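Local structure of Proline/betaine transporter, RALF (Rickettsia prowazekii str. Madrid E, 4D7R) at residues Asn147-Ile150 with Asp151-Lys155; Ala157-Ile160 with Leu161-Thr165. The protein probably acts as a guanine nucleotide exchange factor through its Rickettsia Sec7 domain, which this engineered chimera joins to the capping domain of Legionella RalF. All coordinates share one frame; numbering follows the deposited sequence. Where two conformers were deposited one is given.

Contact 1: Asn147-Ile150 with Asp151-Lys155; sequences NLNI and DINSK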
loop_
_atom_site.group_PDB
_atom_site.type_symbol
_atom_site.label_atom_id
_atom_site.label_comp_id
_atom_site.label_asym_id
_atom_site.label_seq_id
_atom_site.Cartn_x
_atom_site.Cartn_y
_atom_site.Cartn_z
ATOM N N ASN A 147 9.637 24.105 3.202
ATOM C CA ASN A 147 10.042 24.726 4.461
ATOM C C ASN A 147 11.511 24.393 4.706
ATOM O O ASN A 147 11.888 23.981 5.805
ATOM C CB ASN A 147 9.168 24.189 5.601
ATOM C CG ASN A 147 7.725 24.568 5.475
ATOM O OD1 ASN A 147 7.351 25.699 5.781
ATOM N ND2 ASN A 147 6.903 23.661 4.940
ATOM N N LEU A 148 12.327 24.550 3.655
ATOM C CA LEU A 148 13.729 24.180 3.623
ATOM C C LEU A 148 14.571 24.605 4.815
ATOM O O LEU A 148 14.796 25.793 5.027
ATOM C CB LEU A 148 14.360 24.633 2.298
ATOM C CG LEU A 148 15.529 23.803 1.797
ATOM C CD1 LEU A 148 15.034 22.589 1.014
ATOM C CD2 LEU A 148 16.467 24.660 0.951
ATOM N N ASN A 149 15.004 23.626 5.615
ATOM C CA ASN A 149 15.872 23.845 6.780
ATOM C C ASN A 149 15.316 24.791 7.846
ATOM O O ASN A 149 16.087 25.298 8.648
ATOM C CB ASN A 149 17.308 24.225 6.347
ATOM C CG ASN A 149 17.867 23.336 5.266
ATOM O OD1 ASN A 149 17.807 22.104 5.339
ATOM N ND2 ASN A 149 18.407 23.949 4.230
ATOM N N ILE A 150 13.979 25.002 7.890
ATOM C CA ILE A 150 13.370 25.844 8.923
ATOM C C ILE A 150 13.292 25.020 10.230
ATOM O O ILE A 150 13.928 25.382 11.206
ATOM C CB ILE A 150 11.998 26.463 8.514
ATOM C CG1 ILE A 150 12.141 27.404 7.283
ATOM C CG2 ILE A 150 11.379 27.213 9.709
ATOM C CD1 ILE A 150 10.822 27.784 6.618
ATOM N N ASP A 151 12.538 23.907 10.226
ATOM C CA ASP A 151 12.381 23.020 11.379
ATOM C C ASP A 151 12.939 21.644 11.073
ATOM O O ASP A 151 13.272 20.896 11.995
ATOM C CB ASP A 151 10.902 22.887 11.745
ATOM C CG ASP A 151 10.235 24.188 12.133
ATOM O OD1 ASP A 151 10.679 24.805 13.114
ATOM O OD2 ASP A 151 9.256 24.583 11.451
ATOM N N ILE A 152 13.011 21.297 9.777
ATOM C CA ILE A 152 13.481 19.991 9.307
ATOM C C ILE A 152 14.622 20.225 8.343
ATOM O O ILE A 152 14.489 21.021 7.417
ATOM C CB ILE A 152 12.324 19.168 8.663
ATOM C CG1 ILE A 152 11.082 19.048 9.613
ATOM C CG2 ILE A 152 12.824 17.808 8.161
ATOM C CD1 ILE A 152 9.790 18.457 8.953
ATOM N N ASN A 153 15.728 19.511 8.558
ATOM C CA ASN A 153 16.979 19.697 7.829
ATOM C C ASN A 153 17.229 18.861 6.584
ATOM O O ASN A 153 18.188 19.152 5.869
ATOM C CB ASN A 153 18.155 19.598 8.788
ATOM C CG ASN A 153 18.206 20.669 9.842
ATOM O OD1 ASN A 153 17.724 21.786 9.662
ATOM N ND2 ASN A 153 18.803 20.335 10.974
ATOM N N SER A 154 16.428 17.800 6.343
ATOM C CA SER A 154 16.587 16.934 5.169
ATOM C C SER A 154 15.301 16.185 4.875
ATOM O O SER A 154 14.410 16.121 5.742
ATOM C CB SER A 154 17.727 15.926 5.367
ATOM O OG SER A 154 17.348 14.880 6.255
ATOM N N LYS A 155 15.190 15.612 3.656
ATOM C CA LYS A 155 14.023 14.806 3.280
ATOM C C LYS A 155 13.958 13.527 4.154
ATOM O O LYS A 155 12.865 13.104 4.530
ATOM C CB LYS A 155 13.996 14.500 1.763
ATOM C CG LYS A 155 15.046 13.516 1.262
ATOM C CD LYS A 155 14.951 13.290 -0.239
ATOM C CE LYS A 155 16.000 12.327 -0.743
ATOM N NZ LYS A 155 15.786 10.945 -0.238
HETATM O O HOH W 1 11.069 22.737 8.028
#

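Contact 2: Ala157-Ile160 with Leu161-Thr165; sequences AAYI and LAYQT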
loop_
_atom_site.group_PDB
_atom_site.type_symbol
_atom_site.label_atom_id
_atom_site.label_comp_id
_atom_site.label_asym_id
_atom_site.label_seq_id
_atom_site.Cartn_x
_atom_site.Cartn_y
_atom_site.Cartn_z
ATOM N N ALA A 157 15.008 13.286 7.351
ATOM C CA ALA A 157 14.502 13.753 8.653
ATOM C C ALA A 157 12.978 13.913 8.565
ATOM O O ALA A 157 12.274 13.524 9.497
ATOM C CB ALA A 157 15.147 15.083 9.020
ATOM N N ALA A 158 12.460 14.446 7.441
ATOM C CA ALA A 158 11.001 14.615 7.263
ATOM C C ALA A 158 10.275 13.260 7.289
ATOM O O ALA A 158 9.222 13.109 7.922
ATOM C CB ALA A 158 10.715 15.351 5.963
ATOM N N TYR A 159 10.907 12.260 6.675
ATOM C CA TYR A 159 10.362 10.913 6.561
ATOM C C TYR A 159 10.397 10.196 7.892
ATOM O O TYR A 159 9.389 9.600 8.252
ATOM C CB TYR A 159 11.084 10.133 5.458
ATOM C CG TYR A 159 10.747 8.659 5.408
ATOM C CD1 TYR A 159 9.542 8.219 4.871
ATOM C CD2 TYR A 159 11.652 7.703 5.860
ATOM C CE1 TYR A 159 9.239 6.862 4.800
ATOM C CE2 TYR A 159 11.360 6.344 5.794
ATOM C CZ TYR A 159 10.165 5.927 5.237
ATOM O OH TYR A 159 9.898 4.592 5.146
ATOM N N ILE A 160 11.514 10.285 8.644
ATOM C CA ILE A 160 11.597 9.643 9.953
ATOM C C ILE A 160 10.585 10.293 10.903
ATOM O O ILE A 160 9.861 9.570 11.578
ATOM C CB ILE A 160 13.038 9.602 10.517
ATOM C CG1 ILE A 160 13.973 8.873 9.520
ATOM C CG2 ILE A 160 13.064 8.909 11.916
ATOM C CD1 ILE A 160 15.414 9.297 9.511
ATOM N N LEU A 161 10.461 11.641 10.865
ATOM C CA LEU A 161 9.497 12.357 11.709
ATOM C C LEU A 161 8.069 11.904 11.417
ATOM O O LEU A 161 7.309 11.681 12.362
ATOM C CB LEU A 161 9.660 13.878 11.546
ATOM C CG LEU A 161 8.720 14.781 12.355
ATOM C CD1 LEU A 161 8.962 14.669 13.864
ATOM C CD2 LEU A 161 8.858 16.211 11.940
ATOM N N ALA A 162 7.756 11.698 10.150
ATOM C CA ALA A 162 6.424 11.299 9.758
ATOM C C ALA A 162 6.110 9.866 10.234
ATOM O O ALA A 162 5.085 9.654 10.800
ATOM C CB ALA A 162 6.235 11.413 8.266
ATOM N N TYR A 163 7.019 8.915 10.019
ATOM C CA TYR A 163 6.740 7.552 10.433
ATOM C C TYR A 163 6.704 7.396 11.952
ATOM O O TYR A 163 5.887 6.661 12.450
ATOM C CB TYR A 163 7.529 6.471 9.685
ATOM C CG TYR A 163 8.938 6.144 10.078
ATOM C CD1 TYR A 163 9.240 5.626 11.306
ATOM C CD2 TYR A 163 9.973 6.289 9.171
ATOM C CE1 TYR A 163 10.519 5.325 11.635
ATOM C CE2 TYR A 163 11.240 5.980 9.501
ATOM C CZ TYR A 163 11.510 5.491 10.727
ATOM O OH TYR A 163 12.767 5.175 11.049
ATOM N N GLN A 164 7.526 8.178 12.655
ATOM C CA GLN A 164 7.537 8.163 14.118
ATOM C C GLN A 164 6.231 8.759 14.662
ATOM O O GLN A 164 5.744 8.290 15.681
ATOM C CB GLN A 164 8.776 8.879 14.699
ATOM C CG GLN A 164 10.096 8.147 14.464
ATOM C CD GLN A 164 10.407 7.055 15.463
ATOM O OE1 GLN A 164 9.844 6.982 16.559
ATOM N NE2 GLN A 164 11.402 6.245 15.144
ATOM N N THR A 165 5.648 9.750 13.960
ATOM C CA THR A 165 4.401 10.420 14.365
ATOM C C THR A 165 3.239 9.452 14.162
ATOM O O THR A 165 2.343 9.371 15.001
ATOM C CB THR A 165 4.213 11.742 13.579
ATOM O OG1 THR A 165 5.286 12.623 13.861
ATOM C CG2 THR A 165 2.914 12.447 13.919
#

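Contact 1: Asn147-Ile150 with Asp151-Lys155
Asn-149 and Ile-152 meet backbone to backbone in the loop that joins helices 129-146 and 155-173 of the Sec7 domain, a worked example of a beta turn followed by a helix cap. Residues Asn-147 to Ile-150 form a type II turn, closed by a hydrogen bond of 3.1 Å from Ile-150 N to Asn-147 O; Asn-149, with phi 58°, takes the left-handed position of that turn. This twist brings Asn-149 CA within 3.2 Å of Ile-152 O, a CA-H...O contact. Asn-147 O is gripped twice, because a water also donates to it at 2.7 Å. The same water accepts from Asp-151 N at 2.9 Å, bridging the turn to the residue that follows it. Side chains add smaller contacts. The CG2 methyl of Ile-150 points along the chain past its own carbonyl carbon and comes 3.8 Å from Asp-151 OD2. In Asp-151, CG stands close to its own backbone N (chi1 -61°), which keeps the carboxylate near the Ile-150 carbonyl, with CG 3.7 Å from Ile-150 C. Its neighbour Ile-152 turns its side chain away from the turn, onto Phe-205 of helix 203-215 and onto the start of helix 155-173. The amide of Asn-147 is engaged on both ends, ND2 giving hydrogen bonds to Phe-107 O and Tyr-143 O while OD1 accepts from Glu-109 N. At the far end Ser-154 is the N-cap, its OG hydrogen-bonded to Ala-157 N in the first turn of the helix. Just before that cap, Asn-153 sends its side chain back toward the turn, CG on the side of its own N (chi1 -64°), which sets OD1 4.0 Å from Asn-149 CA.

Contact 2: Ala157-Ile160 with Leu161-Thr165
Tyr-159 and Tyr-163, one turn apart on helix 155-173 of the Sec7 domain, form an offset edge-to-face pair. The edge of the Tyr-163 ring is directed at the face of Tyr-159, with the planes at 74° and the centroids 5.3 Å apart. The touching atoms are Tyr-163 CD2 and Tyr-159 CE2, at 3.7 Å, and the approach falls toward the rim of the Tyr-159 ring. Tyr-163 reaches this place with the ring carbon CG straddled by its own N and C (chi1 81°), which folds its ring back over the preceding turn. One face of that ring consequently covers Ile-160, whose CA lies 4.1 Å from the ring centroid in a CH-pi contact. The two side chains run side by side in the same direction, and Ile-160 CG2 ends 3.9 Å from Tyr-163 CZ. Beneath them runs regular alpha-helical bonding, including Tyr-163 N to Tyr-159 O at 3.0 Å. Gln-164 adds a close packing point, its CG 3.2 Å from Ile-160 O. Farther round, Leu-161 O receives both Thr-165 N and Thr-165 OG1, from opposite faces of its plane, the hydroxyl at 2.7 Å. Leu-161 faces helix 203-215, and Ala-162 touches Tyr-112 of helix 112-121 and Val-136 of helix 129-146. The tyrosines look toward the fused Legionella part: Tyr-159 OH is hydrogen-bonded to Asp-133 of helix 129-146 and to Lys-275 and Trp-277, and Tyr-163 stacks on Trp-277 of helix 276-282.

Overall arrangement
The two contacts follow each other along the chain, and together they illustrate how a loop leads into a helix: their centres are about 12 Å apart, both within the Sec7 domain. The link between them is Ile-152, whose CG2 packs 3.7 Å from Ala-157 CB and whose CD1 lies 3.9 Å from Leu-161 CD2. Contact 1 lies farther out, about 27 Å from the centre of the chain to its own centre, against about 18 Å for contact 2. Contact 2 reaches the capping domain through its two tyrosines; since the two domains come from different organisms, that interface is one of the engineered chimera.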